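Local coordinates for protein (alpha-amylase/trypsin inhibitor rati) (Eleusine coracana, PDB 1B1U) that inhibits both serine proteases such as trypsin and alpha-amylases, and may protect ragi seeds against hydrolytic enzymes of their own or of outside origin, at residues R46-E49 / A50-A53. Sequence-based numbering, arbitrary orientation.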
ATOM      1  N   ARG A  46       8.063   0.959   6.018  1.00 24.01           N
ATOM      2  CA  ARG A  46       8.051   0.869   7.483  1.00 22.94           C
ATOM      3  C   ARG A  46       6.659   0.493   7.949  1.00 19.77           C
ATOM      4  O   ARG A  46       6.494  -0.256   8.903  1.00 22.61           O
ATOM      5  CB  ARG A  46       8.428   2.218   8.101  1.00 21.84           C
ATOM      6  CG  ARG A  46       8.997   2.138   9.502  1.00 25.08           C
ATOM      7  CD  ARG A  46       9.824   3.382   9.816  1.00 32.06           C
ATOM      8  NE  ARG A  46      11.251   3.189   9.540  1.00 31.51           N
ATOM      9  CZ  ARG A  46      12.129   4.179   9.407  1.00 31.89           C
ATOM     10  NH1 ARG A  46      11.731   5.442   9.521  1.00 34.75           N
ATOM     11  NH2 ARG A  46      13.410   3.909   9.169  1.00 29.94           N
ATOM     12  N   GLN A  47       5.661   1.030   7.259  1.00 20.99           N
ATOM     13  CA  GLN A  47       4.272   0.772   7.582  1.00 15.44           C
ATOM     14  C   GLN A  47       3.842  -0.630   7.159  1.00 17.48           C
ATOM     15  O   GLN A  47       3.118  -1.309   7.887  1.00 21.21           O
ATOM     16  CB  GLN A  47       3.403   1.836   6.922  1.00 15.41           C
ATOM     17  CG  GLN A  47       3.537   3.204   7.587  1.00 11.56           C
ATOM     18  CD  GLN A  47       2.588   4.216   7.000  1.00 17.75           C
ATOM     19  OE1 GLN A  47       2.315   4.192   5.799  1.00 27.62           O
ATOM     20  NE2 GLN A  47       2.068   5.113   7.841  1.00 15.01           N
ATOM     21  N   LEU A  48       4.303  -1.071   5.996  1.00 13.82           N
ATOM     22  CA  LEU A  48       3.975  -2.398   5.484  1.00 15.37           C
ATOM     23  C   LEU A  48       4.591  -3.505   6.336  1.00 17.70           C
ATOM     24  O   LEU A  48       4.123  -4.643   6.330  1.00 20.89           O
ATOM     25  CB  LEU A  48       4.479  -2.537   4.043  1.00 14.62           C
ATOM     26  CG  LEU A  48       3.514  -2.975   2.943  1.00 16.43           C
ATOM     27  CD1 LEU A  48       4.242  -3.911   2.001  1.00 15.47           C
ATOM     28  CD2 LEU A  48       2.286  -3.648   3.542  1.00 12.72           C
ATOM     29  N   GLU A  49       5.657  -3.161   7.049  1.00 24.06           N
ATOM     30  CA  GLU A  49       6.381  -4.095   7.911  1.00 24.95           C
ATOM     31  C   GLU A  49       5.634  -4.276   9.222  1.00 21.57           C
ATOM     32  O   GLU A  49       5.442  -5.393   9.699  1.00 21.45           O
ATOM     33  CB  GLU A  49       7.784  -3.541   8.202  1.00 32.54           C
ATOM     34  CG  GLU A  49       8.931  -4.513   7.952  1.00 37.69           C
ATOM     35  CD  GLU A  49      10.210  -3.809   7.515  1.00 43.86           C
ATOM     36  OE1 GLU A  49      10.779  -3.035   8.317  1.00 46.19           O
ATOM     37  OE2 GLU A  49      10.648  -4.031   6.366  1.00 48.76           O
ATOM     38  N   ALA A  50       5.241  -3.147   9.799  1.00 20.84           N
ATOM     39  CA  ALA A  50       4.509  -3.104  11.057  1.00 24.34           C
ATOM     40  C   ALA A  50       3.368  -4.107  10.996  1.00 22.47           C
ATOM     41  O   ALA A  50       3.137  -4.877  11.930  1.00 24.01           O
ATOM     42  CB  ALA A  50       3.965  -1.694  11.287  1.00 22.09           C
ATOM     43  N   ILE A  51       2.670  -4.084   9.869  1.00 21.15           N
ATOM     44  CA  ILE A  51       1.552  -4.973   9.619  1.00 21.59           C
ATOM     45  C   ILE A  51       2.076  -6.402   9.542  1.00 19.95           C
ATOM     46  O   ILE A  51       3.171  -6.642   9.038  1.00 26.17           O
ATOM     47  CB  ILE A  51       0.849  -4.607   8.271  1.00 18.90           C
ATOM     48  CG1 ILE A  51       0.301  -3.185   8.342  1.00 14.38           C
ATOM     49  CG2 ILE A  51      -0.282  -5.584   7.967  1.00 16.07           C
ATOM     50  CD1 ILE A  51      -0.099  -2.644   7.001  1.00 19.07           C
ATOM     51  N   PRO A  52       1.316  -7.365  10.073  1.00 16.94           N
ATOM     52  CA  PRO A  52       1.750  -8.760  10.028  1.00 19.14           C
ATOM     53  C   PRO A  52       1.668  -9.376   8.633  1.00 19.81           C
ATOM     54  O   PRO A  52       0.861  -8.965   7.803  1.00 22.84           O
ATOM     55  CB  PRO A  52       0.828  -9.457  11.023  1.00 21.34           C
ATOM     56  CG  PRO A  52      -0.379  -8.611  11.089  1.00 20.38           C
ATOM     57  CD  PRO A  52       0.043  -7.202  10.793  1.00 21.78           C
ATOM     58  N   ALA A  53       2.513 -10.373   8.400  1.00 17.78           N
ATOM     59  CA  ALA A  53       2.594 -11.087   7.138  1.00 18.12           C
ATOM     60  C   ALA A  53       1.282 -11.265   6.386  1.00 21.16           C
ATOM     61  O   ALA A  53       1.156 -10.867   5.230  1.00 24.51           O
ATOM     62  CB  ALA A  53       3.217 -12.450   7.383  1.00 20.23           C
TER
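The side chain of Ile51, the first residue to leave the helix, lies against the carbonyl oxygen of Gln47. With CG1 anti to its own carbonyl carbon (chi1 -61°), the longer branch runs beside the backbone N, bringing CG1 to 3.4 Å and CD1 to 3.6 Å from Gln47 O. The same oxygen accepts a weak hydrogen bond from Ile51 N, at 3.4 Å, while CB of Ala50 lies 3.5 Å from Gln47 O. The two buried side chains approach more loosely, Leu48 CD2 lying 4.3 Å from Ile51 CD1. The helix ends here by a change in psi: Ala50 N makes the regular i to i-4 bond to Arg46 O (3.3 Å), and Ile51 N still bonds weakly to Gln47 O although its psi of 142° has left the helical range, so that helical bonding outlasts helical angles by one residue as the chain enters the short link between helix 37-50 and helix 53-64 of this disulfide-rich cereal inhibitor fold. Two carbonyls at the helix end accept hydrogen bonds from the guanidinium of Arg56 in the following helix, Leu48 O from NE and Glu49 O from NH2. Farther out, Leu48 packs on Val60, Val98 and Leu105, and Ile51 on Leu17 and Ala59. Both ends of the Gln47 amide are engaged near the start of helix 19-29: NE2 bonds to Asp18 OD1, and OE1 to Ser19 N.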